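PDB 4OGG: protein DJ-1 homolog D from Arabidopsis thaliana, which belongs to the DJ-1/PfpI family and joins two such regions, one after the other, in a single chain. Local coordinates for residues 289-292 and 293-296; 332-335 and 336-339; 207-210 and 211-215; 371-374 and 375-379; 17-20 and 21-25. All coordinates share one frame; numbering follows the deposited sequence.

In the fold
Along the chain the order is interaction 5, 3, 1, 2 and 4. Interaction 5, on helix 15-27, lies in the first DJ-1/PfpI region; the other four lie in the second. Helices 15-27, 208-221 and 369-380 carry interactions 5, 3 and 4; the first two sit near the molecule's middle, interaction 4 somewhat farther out. Centres of interactions 3 and 5 are about 11 Å apart, and V213 and Y209 touch Q23 and M19, so their helices join the two halves. P214 meets F372 and V373, linking interactions 3 and 4, whose centres are about 15 Å apart. Interactions 1 and 2, helix starts about 20 Å apart between centres, lie farthest out and approach a second subunit.

Interaction 1 of 5, residues 289-292 and 293-296; sequences LNEH and VLNI
L294 N binds N290 O at 3.1 Å, opening a run of i to i+4 backbone bonds in which N295 N meets E291 O at 3.0 Å and I296 N meets H292 O at 3.3 Å. N290 precedes the helix and turns its amide back over the first turn. With CG trans to its own backbone N (chi1 -173°), OD1 accepts from V293 N at 3.0 Å. The donor stands 36° out of the amide plane, and the N-H line is moderately bent (144°). H292 N adds a weak second bond to the same oxygen at 2.7 Å, while V293 N also makes a weak bond to N290 O. This is an N-cap: the side chain of N290 supplies an acceptor to N-H groups that have no earlier helical turn to serve them, at the start of helix 291-302 in the second DJ-1/PfpI region. Across the cap, V293 CG2 packs on N290 CB at 3.6 Å, the two side chains meeting at about a right angle. E291 folds at chi2, which brings OE2 to 3.7 Å from L294 CD1; its negative charge near the helix N-terminus is probably favourable. V293 and L294 turn inward to helix 314-320, touching I316 and A319, respectively. I296 lies on F265, and L289 packs on T140 of the second subunit.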
loop_
_atom_site.group_PDB
_atom_site.type_symbol
_atom_site.label_atom_id
_atom_site.label_comp_id
_atom_site.label_asym_id
_atom_site.label_seq_id
_atom_site.Cartn_x
_atom_site.Cartn_y
_atom_site.Cartn_z
ATOM N N LEU C 289 -11.394 27.332 -0.549
ATOM C CA LEU C 289 -12.487 27.671 0.359
ATOM C C LEU C 289 -12.015 28.634 1.446
ATOM O O LEU C 289 -12.828 29.266 2.121
ATOM C CB LEU C 289 -13.049 26.407 1.019
ATOM C CG LEU C 289 -13.594 25.319 0.089
ATOM C CD1 LEU C 289 -14.130 24.156 0.916
ATOM C CD2 LEU C 289 -14.689 25.895 -0.795
ATOM N N ASN C 290 -10.700 28.738 1.606
ATOM C CA ASN C 290 -10.107 29.612 2.613
ATOM C C ASN C 290 -10.055 31.067 2.142
ATOM O O ASN C 290 -9.290 31.410 1.243
ATOM C CB ASN C 290 -8.696 29.120 2.950
ATOM C CG ASN C 290 -8.073 29.879 4.100
ATOM O OD1 ASN C 290 -7.918 31.099 4.043
ATOM N ND2 ASN C 290 -7.710 29.159 5.157
ATOM N N GLU C 291 -10.870 31.918 2.760
ATOM C CA GLU C 291 -10.927 33.334 2.400
ATOM C C GLU C 291 -9.572 34.033 2.484
ATOM O O GLU C 291 -9.272 34.913 1.677
ATOM C CB GLU C 291 -11.934 34.067 3.293
ATOM C CG GLU C 291 -13.378 33.652 3.070
ATOM C CD GLU C 291 -13.820 33.845 1.632
ATOM O OE1 GLU C 291 -13.667 34.968 1.106
ATOM O OE2 GLU C 291 -14.323 32.874 1.026
ATOM N N HIS C 292 -8.759 33.650 3.461
ATOM C CA HIS C 292 -7.444 34.258 3.621
ATOM C C HIS C 292 -6.562 33.938 2.421
ATOM O O HIS C 292 -5.766 34.767 1.983
ATOM C CB HIS C 292 -6.789 33.761 4.911
ATOM C CG HIS C 292 -7.547 34.125 6.150
ATOM N ND1 HIS C 292 -7.159 33.717 7.408
ATOM C CD2 HIS C 292 -8.674 34.858 6.323
ATOM C CE1 HIS C 292 -8.014 34.181 8.302
ATOM N NE2 HIS C 292 -8.943 34.876 7.670
ATOM N N VAL C 293 -6.715 32.731 1.884
ATOM C CA VAL C 293 -5.939 32.313 0.724
ATOM C C VAL C 293 -6.376 33.108 -0.500
ATOM O O VAL C 293 -5.547 33.557 -1.291
ATOM C CB VAL C 293 -6.132 30.806 0.435
ATOM C CG1 VAL C 293 -5.509 30.444 -0.907
ATOM C CG2 VAL C 293 -5.504 29.981 1.546
ATOM N N LEU C 294 -7.685 33.281 -0.650
ATOM C CA LEU C 294 -8.222 34.023 -1.779
ATOM C C LEU C 294 -7.739 35.472 -1.750
ATOM O O LEU C 294 -7.457 36.063 -2.791
ATOM C CB LEU C 294 -9.752 33.980 -1.758
ATOM C CG LEU C 294 -10.383 32.584 -1.815
ATOM C CD1 LEU C 294 -11.897 32.708 -1.804
ATOM C CD2 LEU C 294 -9.920 31.860 -3.066
ATOM N N ASN C 295 -7.641 36.033 -0.549
ATOM C CA ASN C 295 -7.190 37.412 -0.375
ATOM C C ASN C 295 -5.761 37.588 -0.883
ATOM O O ASN C 295 -5.438 38.595 -1.515
ATOM C CB ASN C 295 -7.264 37.811 1.103
ATOM C CG ASN C 295 -8.689 38.037 1.580
ATOM O OD1 ASN C 295 -8.943 38.129 2.782
ATOM N ND2 ASN C 295 -9.622 38.138 0.641
ATOM N N ILE C 296 -4.912 36.603 -0.607
ATOM C CA ILE C 296 -3.518 36.645 -1.041
ATOM C C ILE C 296 -3.440 36.624 -2.564
ATOM O O ILE C 296 -2.649 37.349 -3.165
ATOM C CB ILE C 296 -2.729 35.447 -0.472
ATOM C CG1 ILE C 296 -2.677 35.545 1.055
ATOM C CG2 ILE C 296 -1.322 35.418 -1.056
ATOM C CD1 ILE C 296 -2.100 34.326 1.733
#

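Interaction 2 of 5, residues 332-335 and 336-339; sequences PAVK and LNVV
V338 N and V339 N find their acceptors one helical turn back: V334 O takes the first at 3.0 Å, and K335 O takes the second at 2.9 Å along an almost straight N-H line (175°). Earlier donors reach over shorter loops of chain. L336 N makes only a weak bond to A333 O at 3.3 Å, and K335 N is bound by P332 O at 3.1 Å. The chain thus passes from i to i+3 bonds into the i to i+4 bonds of helix 335-340, a short helix of the second DJ-1/PfpI region that follows the loop after strand 327-328. The amide of N337 lies against carbon: ND2 is 3.6 Å from V334 CG1, the two side chains crossing at a slant. K335 runs fully extended beyond CG and lies alongside V339, pointing the same way, with K335 CG 3.9 Å from V339 CG2. V338 CG2 sits 3.3 Å from V334 O and makes a looser apolar contact with V334 CG1 at 4.3 Å. V334 also packs on H312 and on Q314 and Q315 of helix 314-320, whereas K335 and V338 touch W345. The second subunit also packs here: its E92, L96, A126 and S144 lie on A333, K335, L336 and N337, respectively.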
loop_
_atom_site.group_PDB
_atom_site.type_symbol
_atom_site.label_atom_id
_atom_site.label_comp_id
_atom_site.label_asym_id
_atom_site.label_seq_id
_atom_site.Cartn_x
_atom_site.Cartn_y
_atom_site.Cartn_z
ATOM N N PRO C 332 -6.845 19.291 -17.634
ATOM C CA PRO C 332 -8.027 19.165 -18.492
ATOM C C PRO C 332 -9.369 19.313 -17.777
ATOM O O PRO C 332 -10.205 20.122 -18.174
ATOM C CB PRO C 332 -7.835 17.793 -19.122
ATOM C CG PRO C 332 -6.344 17.766 -19.335
ATOM C CD PRO C 332 -5.817 18.303 -18.014
ATOM N N ALA C 333 -9.570 18.543 -16.713
ATOM C CA ALA C 333 -10.821 18.602 -15.963
ATOM C C ALA C 333 -11.110 19.992 -15.399
ATOM O O ALA C 333 -12.267 20.417 -15.331
ATOM C CB ALA C 333 -10.792 17.578 -14.830
ATOM N N VAL C 334 -10.057 20.698 -15.003
ATOM C CA VAL C 334 -10.198 22.028 -14.419
ATOM C C VAL C 334 -10.700 23.079 -15.408
ATOM O O VAL C 334 -10.907 24.237 -15.042
ATOM C CB VAL C 334 -8.856 22.489 -13.794
ATOM C CG1 VAL C 334 -9.052 23.766 -12.994
ATOM C CG2 VAL C 334 -8.313 21.391 -12.895
ATOM N N LYS C 335 -10.900 22.678 -16.660
ATOM C CA LYS C 335 -11.412 23.603 -17.668
ATOM C C LYS C 335 -12.761 24.121 -17.184
ATOM O O LYS C 335 -13.107 25.287 -17.388
ATOM C CB LYS C 335 -11.590 22.896 -19.016
ATOM C CG LYS C 335 -12.276 23.761 -20.073
ATOM C CD LYS C 335 -12.338 23.069 -21.430
ATOM C CE LYS C 335 -13.028 23.950 -22.471
ATOM N NZ LYS C 335 -13.010 23.325 -23.832
ATOM N N LEU C 336 -13.518 23.237 -16.537
ATOM C CA LEU C 336 -14.828 23.586 -16.003
ATOM C C LEU C 336 -14.696 24.797 -15.087
ATOM O O LEU C 336 -15.415 25.786 -15.236
ATOM C CB LEU C 336 -15.403 22.401 -15.217
ATOM C CG LEU C 336 -16.666 22.642 -14.382
ATOM C CD1 LEU C 336 -17.811 23.071 -15.289
ATOM C CD2 LEU C 336 -17.028 21.366 -13.624
ATOM N N ASN C 337 -13.762 24.707 -14.145
ATOM C CA ASN C 337 -13.515 25.773 -13.181
ATOM C C ASN C 337 -13.084 27.072 -13.856
ATOM O O ASN C 337 -13.581 28.150 -13.522
ATOM C CB ASN C 337 -12.439 25.324 -12.191
ATOM C CG ASN C 337 -12.842 24.082 -11.423
ATOM O OD1 ASN C 337 -13.553 24.160 -10.420
ATOM N ND2 ASN C 337 -12.405 22.924 -11.902
ATOM N N VAL C 338 -12.161 26.966 -14.806
ATOM C CA VAL C 338 -11.666 28.139 -15.519
ATOM C C VAL C 338 -12.783 28.856 -16.270
ATOM O O VAL C 338 -12.969 30.064 -16.115
ATOM C CB VAL C 338 -10.558 27.758 -16.527
ATOM C CG1 VAL C 338 -10.047 29.005 -17.238
ATOM C CG2 VAL C 338 -9.423 27.053 -15.808
ATOM N N VAL C 339 -13.521 28.111 -17.087
ATOM C CA VAL C 339 -14.616 28.685 -17.861
ATOM C C VAL C 339 -15.695 29.253 -16.943
ATOM O O VAL C 339 -16.228 30.335 -17.194
ATOM C CB VAL C 339 -15.245 27.630 -18.797
ATOM C CG1 VAL C 339 -16.402 28.242 -19.569
ATOM C CG2 VAL C 339 -14.191 27.099 -19.760
#

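Interaction 3 of 5, residues 207-210 and 211-215; sequences EDYE and VKVPF
Y209 O receives V213 N at 2.8 Å, a well-formed backbone bond in this first part of helix 208-221. Two others are weak: V211 N to E207 O, and K212 N to D208 O at 3.5 Å. P214 has no N-H to continue the series; its CD instead faces E210 O at 3.2 Å, and the helix kinks there. Capping comes from E207, just before the helix. Its OE2 accepts Y209 N at 2.7 Å, the donor arriving 35° above the carboxylate plane, and makes a weaker bond with E210 N at 3.3 Å. OE1 of the same carboxylate is held by H64 NE2 and H243 N, so both oxygens of this buried group are engaged. The apolar contact is slight, Y209 CB meeting V213 CG2 at 4.2 Å. A carbon-to-oxygen approach accompanies it: V211 CG1, placed between its backbone N and carbonyl carbon (chi1 55°), comes to 3.4 Å from D208 O. The other polar ends find partners beyond the two segments: D208 OD1 bonds to H257 ND1, Y209 OH to D15 OD1, and K212 NZ forms a salt bridge with E174, while the Y209 ring stacks with H64 and meets W366 edge-to-face. D15, H64 and E174 belong to the first DJ-1/PfpI region, and the helix therefore carries polar links across the junction of the two halves. Within the helix the proline has a cost: E210 O is buried with no hydrogen-bond partner, whereas the capping glutamate compensates two N-H groups at the helix start.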
loop_
_atom_site.group_PDB
_atom_site.type_symbol
_atom_site.label_atom_id
_atom_site.label_comp_id
_atom_site.label_asym_id
_atom_site.label_seq_id
_atom_site.Cartn_x
_atom_site.Cartn_y
_atom_site.Cartn_z
ATOM N N GLU C 207 0.161 17.756 -5.232
ATOM C CA GLU C 207 0.921 16.773 -6.003
ATOM C C GLU C 207 2.417 16.831 -5.685
ATOM O O GLU C 207 3.032 17.898 -5.684
ATOM C CB GLU C 207 0.680 16.967 -7.508
ATOM C CG GLU C 207 0.601 15.655 -8.300
ATOM C CD GLU C 207 1.958 15.024 -8.581
ATOM O OE1 GLU C 207 2.009 13.796 -8.825
ATOM O OE2 GLU C 207 2.968 15.753 -8.578
ATOM N N ASP C 208 2.967 15.653 -5.406
ATOM C CA ASP C 208 4.368 15.420 -5.050
ATOM C C ASP C 208 5.395 16.183 -5.902
ATOM O O ASP C 208 6.255 16.885 -5.368
ATOM C CB ASP C 208 4.613 13.904 -5.119
ATOM C CG ASP C 208 6.055 13.512 -4.872
ATOM O OD1 ASP C 208 6.435 13.283 -3.698
ATOM O OD2 ASP C 208 6.805 13.419 -5.869
ATOM N N TYR C 209 5.319 16.040 -7.220
ATOM C CA TYR C 209 6.250 16.740 -8.105
ATOM C C TYR C 209 5.963 18.235 -8.181
ATOM O O TYR C 209 6.877 19.056 -8.185
ATOM C CB TYR C 209 6.146 16.236 -9.545
ATOM C CG TYR C 209 6.755 14.903 -9.890
ATOM C CD1 TYR C 209 7.842 14.379 -9.189
ATOM C CD2 TYR C 209 6.307 14.218 -11.016
ATOM C CE1 TYR C 209 8.467 13.198 -9.619
ATOM C CE2 TYR C 209 6.916 13.063 -11.448
ATOM C CZ TYR C 209 7.993 12.554 -10.756
ATOM O OH TYR C 209 8.582 11.408 -11.229
ATOM N N GLU C 210 4.681 18.572 -8.268
ATOM C CA GLU C 210 4.257 19.956 -8.436
ATOM C C GLU C 210 4.633 20.931 -7.342
ATOM O O GLU C 210 4.645 22.143 -7.570
ATOM C CB GLU C 210 2.761 19.975 -8.729
ATOM C CG GLU C 210 2.473 19.131 -9.960
ATOM C CD GLU C 210 1.007 18.956 -10.254
ATOM O OE1 GLU C 210 0.689 18.087 -11.093
ATOM O OE2 GLU C 210 0.182 19.679 -9.658
ATOM N N VAL C 211 4.941 20.425 -6.156
ATOM C CA VAL C 211 5.385 21.316 -5.099
ATOM C C VAL C 211 6.916 21.302 -5.078
ATOM O O VAL C 211 7.554 22.350 -5.132
ATOM C CB VAL C 211 4.851 20.901 -3.698
ATOM C CG1 VAL C 211 5.222 19.459 -3.384
ATOM C CG2 VAL C 211 5.424 21.840 -2.630
ATOM N N LYS C 212 7.501 20.108 -5.052
ATOM C CA LYS C 212 8.951 19.977 -4.964
ATOM C C LYS C 212 9.757 20.502 -6.143
ATOM O O LYS C 212 10.754 21.198 -5.948
ATOM C CB LYS C 212 9.339 18.516 -4.718
ATOM C CG LYS C 212 10.710 18.351 -4.053
ATOM C CD LYS C 212 10.652 18.738 -2.573
ATOM C CE LYS C 212 11.930 18.353 -1.835
ATOM N NZ LYS C 212 11.851 18.639 -0.369
ATOM N N VAL C 213 9.346 20.170 -7.360
ATOM C CA VAL C 213 10.101 20.612 -8.526
ATOM C C VAL C 213 10.177 22.129 -8.679
ATOM O O VAL C 213 11.273 22.688 -8.762
ATOM C CB VAL C 213 9.562 19.967 -9.823
ATOM C CG1 VAL C 213 10.359 20.462 -11.026
ATOM C CG2 VAL C 213 9.679 18.448 -9.722
ATOM N N PRO C 214 9.027 22.823 -8.718
ATOM C CA PRO C 214 9.127 24.280 -8.862
ATOM C C PRO C 214 9.824 24.910 -7.655
ATOM O O PRO C 214 10.630 25.833 -7.797
ATOM C CB PRO C 214 7.667 24.722 -8.978
ATOM C CG PRO C 214 6.990 23.512 -9.586
ATOM C CD PRO C 214 7.623 22.382 -8.809
ATOM N N PHE C 215 9.517 24.394 -6.469
ATOM C CA PHE C 215 10.092 24.913 -5.232
ATOM C C PHE C 215 11.615 24.850 -5.252
ATOM O O PHE C 215 12.289 25.858 -5.035
ATOM C CB PHE C 215 9.539 24.129 -4.034
ATOM C CG PHE C 215 9.903 24.714 -2.695
ATOM C CD1 PHE C 215 11.006 24.242 -1.989
ATOM C CD2 PHE C 215 9.140 25.733 -2.137
ATOM C CE1 PHE C 215 11.344 24.776 -0.746
ATOM C CE2 PHE C 215 9.469 26.276 -0.892
ATOM C CZ PHE C 215 10.574 25.795 -0.197
#

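Interaction 4 of 5, residues 371-374 and 375-379; sequences EFVS and QLMAL
V373 and M377 form the tight inner side of this turn of helix 369-380. Their side chains cross at a slant, M377 SD 3.9 Å from V373 CG1, while M377 CG lies 3.1 Å from V373 O. Beneath them run four regular backbone bonds, from Q375 N to E371 O at 2.8 Å through to A378 N to S374 O at 3.1 Å. The side bearing E371, S374 and A378 is more open. E371 and Q375 lie side by side and point the same way, yet E371 OE2 and Q375 OE1, both acceptors, stay 3.7 Å apart without bonding, the carboxylate and amide planes 30° apart. Each polar end turns to another partner, E371 OE2 to C354 N and Q375 NE2, weakly, to T356 OG1. Q375 nevertheless stays close to the helix, because CG swings beside its own backbone N (chi1 -62°) and comes 3.0 Å from E371 O. The inner face fits between helix and sheet: V373, L376 and M377 pack on S217, L218 and L221 of helix 208-221, while F372 and L376 reach A308 of strand 307-309. F372 also touches V361 of strand 360-362, as do Q375 and L379.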
loop_
_atom_site.group_PDB
_atom_site.type_symbol
_atom_site.label_atom_id
_atom_site.label_comp_id
_atom_site.label_asym_id
_atom_site.label_seq_id
_atom_site.Cartn_x
_atom_site.Cartn_y
_atom_site.Cartn_z
ATOM N N GLU C 371 8.560 24.345 -18.842
ATOM C CA GLU C 371 8.006 25.591 -19.361
ATOM C C GLU C 371 7.392 26.413 -18.237
ATOM O O GLU C 371 7.427 27.643 -18.269
ATOM C CB GLU C 371 6.962 25.311 -20.446
ATOM C CG GLU C 371 7.546 24.668 -21.700
ATOM C CD GLU C 371 6.616 24.751 -22.898
ATOM O OE1 GLU C 371 6.953 24.167 -23.951
ATOM O OE2 GLU C 371 5.555 25.407 -22.796
ATOM N N PHE C 372 6.839 25.729 -17.240
ATOM C CA PHE C 372 6.229 26.395 -16.091
ATOM C C PHE C 372 7.277 27.274 -15.406
ATOM O O PHE C 372 7.078 28.476 -15.219
ATOM C CB PHE C 372 5.703 25.346 -15.101
ATOM C CG PHE C 372 4.900 25.919 -13.958
ATOM C CD1 PHE C 372 3.688 26.567 -14.191
ATOM C CD2 PHE C 372 5.332 25.763 -12.643
ATOM C CE1 PHE C 372 2.918 27.045 -13.134
ATOM C CE2 PHE C 372 4.572 26.237 -11.575
ATOM C CZ PHE C 372 3.359 26.879 -11.821
ATOM N N VAL C 373 8.397 26.664 -15.036
ATOM C CA VAL C 373 9.473 27.387 -14.370
ATOM C C VAL C 373 10.121 28.399 -15.313
ATOM O O VAL C 373 10.412 29.529 -14.919
ATOM C CB VAL C 373 10.550 26.411 -13.849
ATOM C CG1 VAL C 373 11.705 27.185 -13.229
ATOM C CG2 VAL C 373 9.938 25.471 -12.819
ATOM N N SER C 374 10.331 27.994 -16.562
ATOM C CA SER C 374 10.951 28.867 -17.558
ATOM C C SER C 374 10.146 30.150 -17.777
ATOM O O SER C 374 10.704 31.249 -17.809
ATOM C CB SER C 374 11.099 28.122 -18.891
ATOM O OG SER C 374 11.721 28.937 -19.870
ATOM N N GLN C 375 8.834 30.012 -17.929
ATOM C CA GLN C 375 7.990 31.178 -18.153
ATOM C C GLN C 375 7.884 32.056 -16.911
ATOM O O GLN C 375 7.742 33.272 -17.020
ATOM C CB GLN C 375 6.609 30.742 -18.651
ATOM C CG GLN C 375 6.698 30.014 -19.992
ATOM C CD GLN C 375 5.352 29.675 -20.603
ATOM O OE1 GLN C 375 5.268 28.835 -21.500
ATOM N NE2 GLN C 375 4.297 30.335 -20.136
ATOM N N LEU C 376 7.958 31.450 -15.730
ATOM C CA LEU C 376 7.908 32.234 -14.503
ATOM C C LEU C 376 9.211 33.027 -14.409
ATOM O O LEU C 376 9.218 34.189 -13.997
ATOM C CB LEU C 376 7.757 31.324 -13.282
ATOM C CG LEU C 376 7.916 32.005 -11.920
ATOM C CD1 LEU C 376 6.953 33.179 -11.796
ATOM C CD2 LEU C 376 7.660 30.985 -10.817
ATOM N N MET C 377 10.312 32.391 -14.799
ATOM C CA MET C 377 11.620 33.040 -14.781
ATOM C C MET C 377 11.602 34.274 -15.671
ATOM O O MET C 377 12.114 35.328 -15.294
ATOM C CB MET C 377 12.699 32.073 -15.274
ATOM C CG MET C 377 13.038 30.963 -14.292
ATOM S SD MET C 377 14.123 29.715 -15.016
ATOM C CE MET C 377 15.653 30.666 -15.213
ATOM N N ALA C 378 11.013 34.135 -16.856
ATOM C CA ALA C 378 10.929 35.241 -17.799
ATOM C C ALA C 378 10.235 36.446 -17.169
ATOM O O ALA C 378 10.729 37.569 -17.259
ATOM C CB ALA C 378 10.183 34.803 -19.052
ATOM N N LEU C 379 9.092 36.209 -16.529
ATOM C CA LEU C 379 8.344 37.289 -15.887
ATOM C C LEU C 379 9.112 37.927 -14.736
ATOM O O LEU C 379 8.987 39.126 -14.493
ATOM C CB LEU C 379 6.991 36.782 -15.373
ATOM C CG LEU C 379 5.927 36.460 -16.422
ATOM C CD1 LEU C 379 4.635 36.063 -15.727
ATOM C CD2 LEU C 379 5.691 37.670 -17.311
#

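Interaction 5 of 5, residues 17-20 and 21-25; sequences EVMV and PFQAL
M19 sends CG trans to its backbone N (chi1 -164°), and the bend at chi2 (55°) then brings its sulfur back along the helix to where it touches both F22 and Q23. SD reaches the edge of the F22 ring, 3.8 Å from F22 CD2 and 79° off the ring normal, a Met-aromatic contact made near the ring plane instead of over a face. The same sulfur lies 3.5 Å from Q23 CD, the M19 and Q23 side chains crossing at a slant. The Q23 amide is held at both ends by the other half of the molecule: OE1 bonds to H369 ND1 and NE2 to W366 O. F22 in turn meets F66 edge-to-face. Backbone bonds carry the helix past the proline, with F22 N on V18 O at 3.1 Å, Q23 N on M19 O at 2.9 Å and A24 N on V20 O at 2.8 Å. P21 has no N-H for the turn before, and its CG instead sits 3.1 Å from E17 O; the helix kinks here. V20 CB is tight against P21 CD at 3.3 Å, their side chains meeting at about a right angle. V20 and A24 touch Q216 and S217 of helix 208-221, the helix that M19 and Q23 also meet. The arrangement is a proline-kinked helix packed beside the central sheet of the first DJ-1/PfpI region, where E17, at its start, lies close to the modified cysteine at position 118.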
loop_
_atom_site.group_PDB
_atom_site.type_symbol
_atom_site.label_atom_id
_atom_site.label_comp_id
_atom_site.label_asym_id
_atom_site.label_seq_id
_atom_site.Cartn_x
_atom_site.Cartn_y
_atom_site.Cartn_z
ATOM N N GLU C 17 15.119 12.739 -6.995
ATOM C CA GLU C 17 16.477 12.854 -7.499
ATOM C C GLU C 17 16.645 12.736 -9.007
ATOM O O GLU C 17 17.689 13.099 -9.547
ATOM C CB GLU C 17 17.365 11.875 -6.733
ATOM C CG GLU C 17 17.613 12.383 -5.319
ATOM C CD GLU C 17 17.995 11.304 -4.330
ATOM O OE1 GLU C 17 18.778 10.407 -4.690
ATOM O OE2 GLU C 17 17.520 11.372 -3.178
ATOM N N VAL C 18 15.622 12.243 -9.694
ATOM C CA VAL C 18 15.705 12.189 -11.147
ATOM C C VAL C 18 14.849 13.312 -11.731
ATOM O O VAL C 18 15.290 14.053 -12.617
ATOM C CB VAL C 18 15.234 10.821 -11.731
ATOM C CG1 VAL C 18 13.831 10.480 -11.250
ATOM C CG2 VAL C 18 15.269 10.881 -13.269
ATOM N N MET C 19 13.635 13.472 -11.212
ATOM C CA MET C 19 12.733 14.480 -11.750
ATOM C C MET C 19 13.111 15.937 -11.514
ATOM O O MET C 19 12.954 16.757 -12.413
ATOM C CB MET C 19 11.303 14.238 -11.254
ATOM C CG MET C 19 10.252 14.997 -12.054
ATOM S SD MET C 19 10.336 14.647 -13.836
ATOM C CE MET C 19 9.153 13.294 -13.986
ATOM N N VAL C 20 13.596 16.274 -10.324
ATOM C CA VAL C 20 13.954 17.665 -10.064
ATOM C C VAL C 20 15.058 18.141 -11.014
ATOM O O VAL C 20 14.897 19.152 -11.692
ATOM C CB VAL C 20 14.369 17.884 -8.587
ATOM C CG1 VAL C 20 14.802 19.332 -8.376
ATOM C CG2 VAL C 20 13.188 17.574 -7.671
ATOM N N PRO C 21 16.190 17.420 -11.088
ATOM C CA PRO C 21 17.223 17.900 -12.010
ATOM C C PRO C 21 16.778 17.814 -13.470
ATOM O O PRO C 21 17.130 18.668 -14.285
ATOM C CB PRO C 21 18.419 16.998 -11.696
ATOM C CG PRO C 21 17.782 15.737 -11.212
ATOM C CD PRO C 21 16.663 16.246 -10.334
ATOM N N PHE C 22 15.984 16.796 -13.792
ATOM C CA PHE C 22 15.488 16.619 -15.160
ATOM C C PHE C 22 14.689 17.831 -15.627
ATOM O O PHE C 22 14.906 18.348 -16.725
ATOM C CB PHE C 22 14.600 15.368 -15.255
ATOM C CG PHE C 22 14.026 15.124 -16.632
ATOM C CD1 PHE C 22 14.866 14.914 -17.727
ATOM C CD2 PHE C 22 12.648 15.099 -16.831
ATOM C CE1 PHE C 22 14.342 14.684 -18.999
ATOM C CE2 PHE C 22 12.111 14.869 -18.102
ATOM C CZ PHE C 22 12.961 14.662 -19.186
ATOM N N GLN C 23 13.762 18.290 -14.795
ATOM C CA GLN C 23 12.933 19.427 -15.173
ATOM C C GLN C 23 13.560 20.785 -14.883
ATOM O O GLN C 23 13.366 21.735 -15.642
ATOM C CB GLN C 23 11.564 19.309 -14.501
ATOM C CG GLN C 23 10.878 17.993 -14.824
ATOM C CD GLN C 23 9.447 17.949 -14.355
ATOM O OE1 GLN C 23 9.169 18.081 -13.162
ATOM N NE2 GLN C 23 8.524 17.762 -15.292
ATOM N N ALA C 24 14.315 20.884 -13.796
ATOM C CA ALA C 24 14.957 22.147 -13.455
ATOM C C ALA C 24 15.965 22.516 -14.538
ATOM O O ALA C 24 15.957 23.633 -15.051
ATOM C CB ALA C 24 15.658 22.041 -12.107
ATOM N N LEU C 25 16.833 21.572 -14.885
ATOM C CA LEU C 25 17.843 21.832 -15.902
ATOM C C LEU C 25 17.199 22.233 -17.222
ATOM O O LEU C 25 17.671 23.148 -17.898
ATOM C CB LEU C 25 18.737 20.605 -16.087
ATOM C CG LEU C 25 19.574 20.237 -14.856
ATOM C CD1 LEU C 25 20.405 19.010 -15.177
ATOM C CD2 LEU C 25 20.481 21.399 -14.448
#